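Local coordinates for protein factor essential for expression of methicillin resistance (Staphylococcus aureus, PDB 1LRZ) that catalyses addition of glycines 2 and 3 to the pentaglycine interpeptide bridge of Staphylococcus aureus peptidoglycan, taking glycine from glycyl-tRNA(Gly), at residues A[230-235]-A[317-322]; A[193-198]-A[235-240]; A[325-330]-A[361-366]; A[20-25]-A[72-77]. All coordinates share one frame; numbering follows the deposited sequence.

Interaction 1: A[230-235]-A[317-322]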
# COMPACT_ATOMS: atom_id res chain seq x y z
N LYS A 230 -16.57 -1.40 -3.91
CA LYS A 230 -17.61 -1.14 -4.89
C LYS A 230 -17.21 -0.23 -6.06
O LYS A 230 -17.46 -0.57 -7.21
CB LYS A 230 -18.83 -0.55 -4.19
CG LYS A 230 -20.02 -0.31 -5.08
CD LYS A 230 -21.14 0.34 -4.29
CE LYS A 230 -22.40 0.53 -5.12
NZ LYS A 230 -23.43 1.31 -4.36
N TYR A 231 -16.59 0.91 -5.77
CA TYR A 231 -16.24 1.84 -6.84
C TYR A 231 -14.86 1.70 -7.48
O TYR A 231 -14.68 2.09 -8.63
CB TYR A 231 -16.45 3.28 -6.36
CG TYR A 231 -17.89 3.56 -5.97
CD1 TYR A 231 -18.31 3.43 -4.65
CD2 TYR A 231 -18.85 3.87 -6.94
CE1 TYR A 231 -19.64 3.60 -4.29
CE2 TYR A 231 -20.20 4.03 -6.59
CZ TYR A 231 -20.59 3.89 -5.26
OH TYR A 231 -21.91 4.00 -4.89
N TYR A 232 -13.89 1.14 -6.76
CA TYR A 232 -12.56 0.97 -7.33
C TYR A 232 -12.52 -0.30 -8.18
O TYR A 232 -11.69 -0.44 -9.07
CB TYR A 232 -11.51 0.88 -6.22
CG TYR A 232 -11.15 2.20 -5.56
CD1 TYR A 232 -11.90 3.36 -5.78
CD2 TYR A 232 -10.06 2.29 -4.69
CE1 TYR A 232 -11.57 4.57 -5.15
CE2 TYR A 232 -9.72 3.48 -4.06
CZ TYR A 232 -10.48 4.62 -4.29
OH TYR A 232 -10.14 5.79 -3.66
N LYS A 233 -13.43 -1.23 -7.88
CA LYS A 233 -13.54 -2.49 -8.61
C LYS A 233 -12.25 -3.29 -8.74
O LYS A 233 -11.78 -3.86 -7.75
CB LYS A 233 -14.15 -2.22 -10.00
CG LYS A 233 -15.59 -1.69 -9.90
CD LYS A 233 -16.10 -1.11 -11.20
CE LYS A 233 -17.42 -0.37 -10.98
NZ LYS A 233 -17.79 0.44 -12.17
N ASP A 234 -11.66 -3.36 -9.93
CA ASP A 234 -10.44 -4.14 -10.08
C ASP A 234 -9.19 -3.41 -9.62
O ASP A 234 -8.09 -3.97 -9.68
CB ASP A 234 -10.25 -4.57 -11.53
CG ASP A 234 -10.17 -3.40 -12.47
OD1 ASP A 234 -9.52 -3.53 -13.52
OD2 ASP A 234 -10.78 -2.35 -12.16
N ARG A 235 -9.34 -2.18 -9.16
CA ARG A 235 -8.19 -1.43 -8.68
C ARG A 235 -8.00 -1.55 -7.18
O ARG A 235 -7.27 -0.78 -6.55
CB ARG A 235 -8.28 0.01 -9.15
CG ARG A 235 -8.36 0.04 -10.67
CD ARG A 235 -7.72 1.24 -11.26
NE ARG A 235 -7.76 1.21 -12.71
CZ ARG A 235 -7.19 2.13 -13.47
NH1 ARG A 235 -7.26 2.06 -14.80
NH2 ARG A 235 -6.53 3.13 -12.88
N PHE A 317 -5.44 -4.54 2.60
CA PHE A 317 -6.33 -3.83 1.68
C PHE A 317 -5.38 -3.11 0.72
O PHE A 317 -4.63 -2.23 1.13
CB PHE A 317 -7.17 -2.82 2.45
CG PHE A 317 -8.43 -2.42 1.76
CD1 PHE A 317 -9.55 -3.25 1.82
CD2 PHE A 317 -8.51 -1.22 1.07
CE1 PHE A 317 -10.74 -2.87 1.20
CE2 PHE A 317 -9.70 -0.84 0.45
CZ PHE A 317 -10.82 -1.67 0.52
N PHE A 318 -5.42 -3.49 -0.56
CA PHE A 318 -4.51 -2.92 -1.55
C PHE A 318 -5.14 -2.18 -2.71
O PHE A 318 -6.14 -2.63 -3.28
CB PHE A 318 -3.64 -4.03 -2.16
CG PHE A 318 -2.60 -4.60 -1.22
CD1 PHE A 318 -2.96 -5.49 -0.22
CD2 PHE A 318 -1.26 -4.25 -1.38
CE1 PHE A 318 -2.00 -6.03 0.63
CE2 PHE A 318 -0.28 -4.79 -0.54
CZ PHE A 318 -0.65 -5.68 0.48
N PHE A 319 -4.54 -1.05 -3.09
CA PHE A 319 -4.99 -0.29 -4.25
C PHE A 319 -4.01 -0.61 -5.38
O PHE A 319 -2.78 -0.64 -5.18
CB PHE A 319 -5.01 1.20 -3.93
CG PHE A 319 -6.02 1.57 -2.89
CD1 PHE A 319 -5.70 2.44 -1.85
CD2 PHE A 319 -7.30 1.00 -2.91
CE1 PHE A 319 -6.62 2.73 -0.85
CE2 PHE A 319 -8.23 1.29 -1.90
CZ PHE A 319 -7.89 2.15 -0.87
N ILE A 320 -4.55 -0.86 -6.57
CA ILE A 320 -3.72 -1.24 -7.70
C ILE A 320 -3.95 -0.34 -8.91
O ILE A 320 -5.05 -0.26 -9.45
CB ILE A 320 -4.00 -2.71 -8.13
CG1 ILE A 320 -3.73 -3.66 -6.95
CG2 ILE A 320 -3.15 -3.09 -9.33
CD1 ILE A 320 -4.86 -3.74 -5.97
N ASN A 321 -2.90 0.35 -9.31
CA ASN A 321 -2.97 1.23 -10.46
C ASN A 321 -1.68 1.07 -11.24
O ASN A 321 -0.70 0.51 -10.73
CB ASN A 321 -3.20 2.67 -9.99
CG ASN A 321 -4.55 2.85 -9.32
OD1 ASN A 321 -5.57 3.00 -10.00
ND2 ASN A 321 -4.58 2.79 -7.99
N PRO A 322 -1.66 1.54 -12.49
CA PRO A 322 -0.45 1.42 -13.30
C PRO A 322 0.84 1.94 -12.66
O PRO A 322 1.91 1.37 -12.85
CB PRO A 322 -0.81 2.18 -14.58
CG PRO A 322 -2.31 1.93 -14.69
CD PRO A 322 -2.75 2.17 -13.25
O HOH W 1 -6.93 2.12 -6.46
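Tyr232 turns the edge of its ring toward the face of Phe319 in an offset edge-to-face pair. The two planes stand at 67° with centroids 5.2 Å apart, and the closest atoms are the two CE2 carbons, Tyr232 CE2 and Phe319 CE2, at 3.4 Å. Tyr232 CD2 lies over the same side of the Phe319 ring, next to CD2 and CE2, so one flank of the tyrosine does the touching.

Beyond the rings, Arg235 crosses Asn321 at about a right angle. Its chain bends at chi2 (-148°), which sets CD 3.1 Å from Asn321 OD1. Arg235 NH2 then donates to Asn321 OD1 at 3.0 Å, in the carbonyl plane and on a lone pair, although guanidinium and amide planes are 65° apart. The stronger partner of this guanidinium is Asp16, which forms a salt bridge with NH1.

The backbone completes the junction. Ile320 N donates to Arg235 O at 2.7 Å, and a water that donates to Arg235 O accepts from Asn321 ND2. Arg235 O is thus held by two hydrogen bonds, with Phe319 CA making a further C-H...O approach.

Helix 222-232 ends here, Lys233 leaving helical geometry with positive phi, and the chain passes into strand 236-244, the sheet neighbour of strand 310-320. Phe23 packs against Tyr232, Phe319 and Asn321, His29 of helix 27-35 touches Tyr232, and Ile320 and Phe318 lean on helix 341-355.

Interaction 2: A[193-198]-A[235-240]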
# COMPACT_ATOMS: atom_id res chain seq x y z
N VAL A 193 -3.20 -17.85 0.19
CA VAL A 193 -3.73 -16.50 0.06
C VAL A 193 -4.87 -16.48 -0.95
O VAL A 193 -4.75 -17.01 -2.06
CB VAL A 193 -2.63 -15.50 -0.39
CG1 VAL A 193 -3.24 -14.12 -0.69
CG2 VAL A 193 -1.57 -15.38 0.69
N ARG A 194 -6.00 -15.90 -0.55
CA ARG A 194 -7.14 -15.77 -1.44
C ARG A 194 -7.59 -14.32 -1.36
O ARG A 194 -7.21 -13.59 -0.44
CB ARG A 194 -8.29 -16.71 -1.05
CG ARG A 194 -8.99 -16.42 0.28
CD ARG A 194 -9.86 -17.64 0.64
NE ARG A 194 -10.59 -17.52 1.90
CZ ARG A 194 -11.71 -16.83 2.05
NH1 ARG A 194 -12.31 -16.77 3.23
NH2 ARG A 194 -12.24 -16.19 1.01
N PHE A 195 -8.40 -13.90 -2.33
CA PHE A 195 -8.88 -12.54 -2.34
C PHE A 195 -10.34 -12.47 -1.94
O PHE A 195 -11.19 -13.14 -2.53
CB PHE A 195 -8.66 -11.93 -3.72
CG PHE A 195 -7.22 -11.95 -4.15
CD1 PHE A 195 -6.74 -12.96 -4.97
CD2 PHE A 195 -6.34 -10.96 -3.72
CE1 PHE A 195 -5.40 -13.00 -5.36
CE2 PHE A 195 -5.00 -10.98 -4.10
CZ PHE A 195 -4.53 -12.00 -4.93
N LEU A 196 -10.62 -11.66 -0.93
CA LEU A 196 -11.95 -11.49 -0.38
C LEU A 196 -12.87 -10.59 -1.19
O LEU A 196 -12.43 -9.57 -1.76
CB LEU A 196 -11.85 -10.95 1.05
CG LEU A 196 -10.98 -11.73 2.03
CD1 LEU A 196 -11.07 -11.08 3.42
CD2 LEU A 196 -11.45 -13.17 2.10
N SER A 197 -14.14 -10.96 -1.24
CA SER A 197 -15.16 -10.18 -1.94
C SER A 197 -15.85 -9.37 -0.86
O SER A 197 -15.53 -9.50 0.32
CB SER A 197 -16.20 -11.10 -2.61
OG SER A 197 -15.58 -12.18 -3.30
N GLU A 198 -16.82 -8.55 -1.25
CA GLU A 198 -17.55 -7.72 -0.31
C GLU A 198 -18.20 -8.48 0.84
O GLU A 198 -18.12 -8.05 2.00
CB GLU A 198 -18.62 -6.92 -1.07
CG GLU A 198 -19.45 -6.00 -0.19
CD GLU A 198 -20.72 -6.66 0.34
OE1 GLU A 198 -20.96 -7.86 0.05
OE2 GLU A 198 -21.49 -5.98 1.06
N ARG A 235 -9.34 -2.18 -9.16
CA ARG A 235 -8.19 -1.43 -8.68
C ARG A 235 -8.00 -1.55 -7.18
O ARG A 235 -7.27 -0.78 -6.55
CB ARG A 235 -8.28 0.01 -9.15
CG ARG A 235 -8.36 0.04 -10.67
CD ARG A 235 -7.72 1.24 -11.26
NE ARG A 235 -7.76 1.21 -12.71
CZ ARG A 235 -7.19 2.13 -13.47
NH1 ARG A 235 -7.26 2.06 -14.80
NH2 ARG A 235 -6.53 3.13 -12.88
N VAL A 236 -8.69 -2.53 -6.60
CA VAL A 236 -8.55 -2.82 -5.18
C VAL A 236 -8.59 -4.34 -5.00
O VAL A 236 -9.35 -5.03 -5.66
CB VAL A 236 -9.67 -2.15 -4.33
CG1 VAL A 236 -11.05 -2.55 -4.84
CG2 VAL A 236 -9.51 -2.54 -2.87
N LEU A 237 -7.74 -4.85 -4.11
CA LEU A 237 -7.70 -6.28 -3.83
C LEU A 237 -7.53 -6.42 -2.33
O LEU A 237 -6.87 -5.59 -1.69
CB LEU A 237 -6.52 -6.95 -4.57
CG LEU A 237 -6.70 -7.20 -6.07
CD1 LEU A 237 -5.41 -7.79 -6.65
CD2 LEU A 237 -7.89 -8.15 -6.28
N VAL A 238 -8.13 -7.47 -1.77
CA VAL A 238 -8.10 -7.73 -0.34
C VAL A 238 -7.55 -9.13 -0.07
O VAL A 238 -8.30 -10.06 0.23
CB VAL A 238 -9.52 -7.64 0.28
CG1 VAL A 238 -9.46 -7.81 1.80
CG2 VAL A 238 -10.17 -6.30 -0.08
N PRO A 239 -6.22 -9.30 -0.19
CA PRO A 239 -5.67 -10.63 0.06
C PRO A 239 -5.79 -11.04 1.53
O PRO A 239 -5.62 -10.23 2.43
CB PRO A 239 -4.21 -10.48 -0.38
CG PRO A 239 -3.91 -9.02 -0.09
CD PRO A 239 -5.17 -8.34 -0.58
N LEU A 240 -6.11 -12.32 1.74
CA LEU A 240 -6.23 -12.90 3.07
C LEU A 240 -5.32 -14.13 3.12
O LEU A 240 -5.43 -15.03 2.29
CB LEU A 240 -7.68 -13.36 3.35
CG LEU A 240 -7.77 -14.32 4.56
CD1 LEU A 240 -7.59 -13.52 5.86
CD2 LEU A 240 -9.10 -15.08 4.58
O HOH W 2 -10.12 -8.86 -3.17
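Val193 lies alongside Pro239, the two side chains pointing the same way, with Val193 CG1 3.8 Å from Pro239 CB. Arg194 forms the antiparallel hydrogen-bonded pair with Leu240: Arg194 N donates to Leu240 O at 3.0 Å, and Leu240 N returns a bond of 2.8 Å to Arg194 O. With CG between the backbone N and the carbonyl carbon (chi1 67°) and the chain extended to NE, the arginine runs beside Leu240, whose CD2 sits over one face of the guanidinium, 3.9 Å from Arg194 NH1. Phe195, in the non-hydrogen-bonded pair with Pro239, crosses both Pro239 and Leu237 obliquely; its CE2 is 3.8 Å from Pro239 CB. Leu196 N donates to Val238 O at 3.0 Å, while Leu196 CD1 meets Val238 CG1 and CD2 meets Leu240 CD2. A water joins Leu196 O to Val238 N, bridging two backbone groups.

Strand 192-195, outermost in its sheet within the chain, is therefore held by backbone bonds, with apolar contacts on both faces. The Arg194 charge is met outside the pair, by Glu310 and Glu200, and these salt bridges probably help keep the guanidinium flat against the leucine methyl.

Interaction 3: A[325-330]-A[361-366]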
# COMPACT_ATOMS: atom_id res chain seq x y z
N VAL A 325 1.46 -0.30 -6.64
CA VAL A 325 0.58 -1.12 -5.84
C VAL A 325 0.75 -0.48 -4.46
O VAL A 325 1.88 -0.19 -4.04
CB VAL A 325 1.05 -2.59 -5.80
CG1 VAL A 325 0.33 -3.33 -4.67
CG2 VAL A 325 0.73 -3.26 -7.13
N VAL A 326 -0.36 -0.22 -3.77
CA VAL A 326 -0.29 0.41 -2.46
C VAL A 326 -0.84 -0.48 -1.36
O VAL A 326 -1.96 -0.97 -1.46
CB VAL A 326 -1.11 1.73 -2.42
CG1 VAL A 326 -1.12 2.30 -0.99
CG2 VAL A 326 -0.51 2.76 -3.38
N TYR A 327 -0.03 -0.70 -0.33
CA TYR A 327 -0.46 -1.46 0.84
C TYR A 327 -1.10 -0.38 1.73
O TYR A 327 -0.41 0.31 2.49
CB TYR A 327 0.75 -2.07 1.55
CG TYR A 327 0.45 -2.65 2.91
CD1 TYR A 327 -0.65 -3.49 3.10
CD2 TYR A 327 1.28 -2.40 3.99
CE1 TYR A 327 -0.91 -4.06 4.35
CE2 TYR A 327 1.03 -2.97 5.24
CZ TYR A 327 -0.06 -3.79 5.41
OH TYR A 327 -0.32 -4.35 6.65
N TYR A 328 -2.42 -0.22 1.62
CA TYR A 328 -3.12 0.81 2.35
C TYR A 328 -3.37 0.53 3.83
O TYR A 328 -3.11 1.38 4.68
CB TYR A 328 -4.46 1.11 1.67
CG TYR A 328 -5.18 2.27 2.30
CD1 TYR A 328 -4.70 3.58 2.16
CD2 TYR A 328 -6.31 2.07 3.10
CE1 TYR A 328 -5.32 4.66 2.80
CE2 TYR A 328 -6.94 3.14 3.75
CZ TYR A 328 -6.44 4.43 3.59
OH TYR A 328 -7.05 5.48 4.24
N ALA A 329 -3.85 -0.67 4.13
CA ALA A 329 -4.15 -1.04 5.50
C ALA A 329 -4.07 -2.55 5.63
O ALA A 329 -4.28 -3.28 4.66
CB ALA A 329 -5.55 -0.56 5.87
N GLY A 330 -3.78 -3.01 6.84
CA GLY A 330 -3.69 -4.44 7.06
C GLY A 330 -3.55 -4.78 8.52
O GLY A 330 -3.34 -3.91 9.36
N TYR A 361 6.23 -0.57 -5.49
CA TYR A 361 5.45 -1.20 -4.45
C TYR A 361 5.52 -0.27 -3.24
O TYR A 361 6.57 -0.11 -2.62
CB TYR A 361 6.04 -2.57 -4.11
CG TYR A 361 5.17 -3.38 -3.17
CD1 TYR A 361 4.09 -4.12 -3.65
CD2 TYR A 361 5.44 -3.41 -1.80
CE1 TYR A 361 3.29 -4.87 -2.78
CE2 TYR A 361 4.65 -4.15 -0.93
CZ TYR A 361 3.58 -4.87 -1.42
OH TYR A 361 2.81 -5.59 -0.55
N ASN A 362 4.39 0.35 -2.92
CA ASN A 362 4.31 1.33 -1.85
C ASN A 362 3.80 0.77 -0.52
O ASN A 362 2.60 0.51 -0.39
CB ASN A 362 3.40 2.46 -2.33
CG ASN A 362 3.68 3.77 -1.63
OD1 ASN A 362 4.16 3.78 -0.50
ND2 ASN A 362 3.35 4.89 -2.29
N PHE A 363 4.70 0.60 0.46
CA PHE A 363 4.30 0.11 1.78
C PHE A 363 3.51 1.23 2.47
O PHE A 363 2.96 1.06 3.56
CB PHE A 363 5.53 -0.26 2.63
CG PHE A 363 6.14 -1.58 2.26
CD1 PHE A 363 7.28 -1.65 1.47
CD2 PHE A 363 5.55 -2.77 2.71
CE1 PHE A 363 7.84 -2.89 1.12
CE2 PHE A 363 6.11 -4.02 2.36
CZ PHE A 363 7.25 -4.08 1.57
N TYR A 364 3.48 2.37 1.79
CA TYR A 364 2.76 3.55 2.22
C TYR A 364 3.23 4.28 3.50
O TYR A 364 4.42 4.32 3.80
CB TYR A 364 1.25 3.26 2.30
CG TYR A 364 0.38 4.38 1.74
CD1 TYR A 364 0.67 4.96 0.49
CD2 TYR A 364 -0.72 4.87 2.45
CE1 TYR A 364 -0.11 5.97 -0.04
CE2 TYR A 364 -1.52 5.90 1.92
CZ TYR A 364 -1.21 6.44 0.68
OH TYR A 364 -1.98 7.45 0.15
N GLY A 365 2.28 4.84 4.23
CA GLY A 365 2.58 5.67 5.38
C GLY A 365 3.46 5.30 6.56
O GLY A 365 3.33 4.21 7.12
N VAL A 366 4.37 6.20 6.91
CA VAL A 366 5.20 6.05 8.11
C VAL A 366 5.14 7.44 8.76
O VAL A 366 4.98 8.45 8.05
CB VAL A 366 6.68 5.62 7.83
CG1 VAL A 366 6.70 4.28 7.08
CG2 VAL A 366 7.42 6.70 7.05
O HOH W 3 0.36 0.99 5.12
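Val325 O accepts the shortest hydrogen bond between the strands, from Asn362 N at 2.8 Å. Asn362 also bonds through its O, which accepts from Tyr327 N, two residues on from Val325, at 2.9 Å, so that its backbone straddles Val326. The strands run parallel, with Val325 paired with Tyr361 and Val326 with Asn362. Their axes approach to 4.9 Å and differ in direction by 20°.

On the face that carries Val326 and Asn362, Val326 CG1 reaches over the Tyr364 ring in a CH-pi contact, 3.9 Å from the ring centroid and nearest Tyr364 CD1. Val326 CG1 is placed there by standing anti to the backbone N (chi1 175°). Tyr328 runs alongside Tyr364, and Tyr364 CE2 lies at the edge of the Tyr328 ring, 3.9 Å from Tyr328 CD1. On the other face Val325 CG1 packs 3.8 Å from Tyr361 CE1, the two side chains crossing.

Beyond Asn362 the direct bonds give way to a water donating to Tyr327 O and Phe363 O; Phe363 and Tyr364 form a classic beta bulge against Ser159 of strand 157-162.

These are the two parallel strands of a beta-alpha-beta crossover through helix 341-355. Backbone bonds fix their register, and a water joins the two carbonyls where direct bonding stops. The tyrosine rings pack through carbon, leaving Tyr361 OH to bond Gln346 and Tyr364 OH to bond His22.

Interaction 4: A[20-25]-A[72-77]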
# COMPACT_ATOMS: atom_id res chain seq x y z
N TYR A 20 3.47 9.18 -10.55
CA TYR A 20 2.93 9.94 -9.42
C TYR A 20 1.49 10.40 -9.62
O TYR A 20 1.14 11.56 -9.40
CB TYR A 20 3.85 11.13 -9.09
CG TYR A 20 5.08 10.69 -8.31
CD1 TYR A 20 4.98 10.28 -6.97
CD2 TYR A 20 6.33 10.59 -8.93
CE1 TYR A 20 6.08 9.78 -6.27
CE2 TYR A 20 7.44 10.09 -8.23
CZ TYR A 20 7.31 9.69 -6.91
OH TYR A 20 8.39 9.18 -6.23
N SER A 21 0.65 9.48 -10.08
CA SER A 21 -0.77 9.75 -10.22
C SER A 21 -1.31 8.88 -9.09
O SER A 21 -1.27 7.66 -9.18
CB SER A 21 -1.29 9.29 -11.58
OG SER A 21 -0.80 8.00 -11.90
N HIS A 22 -1.77 9.51 -8.02
CA HIS A 22 -2.27 8.81 -6.83
C HIS A 22 -3.55 8.03 -7.12
O HIS A 22 -4.27 8.35 -8.08
CB HIS A 22 -2.53 9.84 -5.73
CG HIS A 22 -2.58 9.26 -4.35
ND1 HIS A 22 -3.66 9.43 -3.51
CD2 HIS A 22 -1.64 8.59 -3.63
CE1 HIS A 22 -3.39 8.90 -2.33
NE2 HIS A 22 -2.17 8.38 -2.37
N PHE A 23 -3.85 7.02 -6.30
CA PHE A 23 -5.05 6.21 -6.52
C PHE A 23 -6.32 7.04 -6.35
O PHE A 23 -7.40 6.60 -6.76
CB PHE A 23 -5.09 4.97 -5.60
CG PHE A 23 -5.09 5.28 -4.12
CD1 PHE A 23 -3.90 5.26 -3.39
CD2 PHE A 23 -6.28 5.59 -3.46
CE1 PHE A 23 -3.90 5.54 -2.02
CE2 PHE A 23 -6.28 5.87 -2.09
CZ PHE A 23 -5.09 5.84 -1.37
N THR A 24 -6.20 8.23 -5.76
CA THR A 24 -7.35 9.13 -5.61
C THR A 24 -7.58 9.95 -6.89
O THR A 24 -8.61 10.62 -7.03
CB THR A 24 -7.15 10.11 -4.42
OG1 THR A 24 -5.83 10.65 -4.48
CG2 THR A 24 -7.37 9.41 -3.08
N GLN A 25 -6.62 9.91 -7.81
CA GLN A 25 -6.75 10.64 -9.09
C GLN A 25 -7.19 9.63 -10.15
O GLN A 25 -6.52 9.45 -11.17
CB GLN A 25 -5.41 11.29 -9.48
CG GLN A 25 -5.01 12.47 -8.57
CD GLN A 25 -6.03 13.62 -8.60
OE1 GLN A 25 -6.40 14.19 -7.56
NE2 GLN A 25 -6.47 13.97 -9.80
N SER A 72 -7.60 19.26 -3.57
CA SER A 72 -7.06 18.63 -4.78
C SER A 72 -6.86 17.11 -4.75
O SER A 72 -6.38 16.53 -5.73
CB SER A 72 -5.73 19.29 -5.17
OG SER A 72 -4.71 18.98 -4.24
N ASN A 73 -7.20 16.47 -3.64
CA ASN A 73 -7.09 15.01 -3.55
C ASN A 73 -5.78 14.39 -4.04
O ASN A 73 -5.79 13.48 -4.87
CB ASN A 73 -8.26 14.37 -4.33
CG ASN A 73 -9.62 14.77 -3.78
OD1 ASN A 73 -10.10 15.89 -4.00
ND2 ASN A 73 -10.25 13.86 -3.05
N ARG A 74 -4.65 14.86 -3.52
CA ARG A 74 -3.32 14.34 -3.90
C ARG A 74 -2.92 14.68 -5.33
O ARG A 74 -1.92 14.17 -5.85
CB ARG A 74 -3.27 12.82 -3.71
CG ARG A 74 -2.85 12.37 -2.32
CD ARG A 74 -1.54 13.01 -1.95
NE ARG A 74 -0.87 12.41 -0.80
CZ ARG A 74 0.20 12.95 -0.23
NH1 ARG A 74 0.79 12.36 0.80
NH2 ARG A 74 0.66 14.10 -0.70
N GLY A 75 -3.70 15.55 -5.97
CA GLY A 75 -3.39 15.95 -7.33
C GLY A 75 -2.79 17.34 -7.27
O GLY A 75 -2.58 17.86 -6.18
N PRO A 76 -2.55 17.99 -8.42
CA PRO A 76 -2.79 17.51 -9.78
C PRO A 76 -1.73 16.57 -10.34
O PRO A 76 -0.64 16.44 -9.80
CB PRO A 76 -2.84 18.81 -10.58
CG PRO A 76 -1.84 19.66 -9.89
CD PRO A 76 -2.13 19.41 -8.42
N VAL A 77 -2.09 15.91 -11.43
CA VAL A 77 -1.17 15.02 -12.13
C VAL A 77 -0.71 15.89 -13.29
O VAL A 77 -1.52 16.34 -14.10
CB VAL A 77 -1.89 13.77 -12.64
CG1 VAL A 77 -0.90 12.83 -13.31
CG2 VAL A 77 -2.60 13.06 -11.46
O HOH W 4 -1.58 12.48 -7.97
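His22 carries CG anti to the backbone N (chi1 -159°), which brings its ring against Arg74, whose CG is set in place by a chi1 of -88°. Arg74 CG comes over one face of the imidazole in a CH-pi contact, 3.6 Å from the ring centroid and offset toward the rim, where His22 ND1 is its closest atom at 3.3 Å. Phe23 CD1 lies over the opposite face, so the imidazole is sandwiched between an aliphatic chain and a phenyl ring. The guanidinium is turned 66° from the ring plane.

Thr24 links this ring to the other loop. Its OG1 accepts from His22 ND1 at 2.7 Å, in the plane of the imidazole, and donates to Asn73 O at 2.9 Å from above the carbonyl plane. Arg74 CB also touches OG1.

Aliphatic carbons extend the contact: Val77 CG2 meets Gln25 CG at 3.8 Å as the two side chains slide past each other in opposite directions, and Val77 CG1 reaches Ser21 CB. A water accepts from His22 N and lies 2.7 Å from Arg74 O.

Two beta turns meet here, a type I turn from His22 to Gln25 and a type I' turn from Ser72 to Gly75, with a cis peptide before Pro76. In the chain of bonds from His22 ND1 to Thr24 OG1 to Asn73 O, the Thr24 hydroxyl both accepts and donates, which holds the imidazole's rotation; with ND1 as donor and NE2 bonded to Tyr364 OH, both imidazole nitrogens are engaged.

In the fold
Interactions 1, 2 and 3 lie on one mixed sheet, along its consecutive strands 192-195, 236-244, 310-320, 325-332 and 360-365. Interactions 1 and 2 share Arg235, have centres about 10 Å apart and alternate along the chain; interaction 3, about 13 Å from interaction 1, follows both in sequence. Interaction 4 comes first in the chain; its centre lies about 14 Å from that of interaction 1 and 16 Å from that of interaction 3, where strand 67-78 of a separate sheet meets the 20-25 loop. Through Phe23 and His22 that loop touches interactions 1 and 3. Interaction 4 thus joins the seven-strand sheet of this FemABX-family transferase to the one that carries the other three.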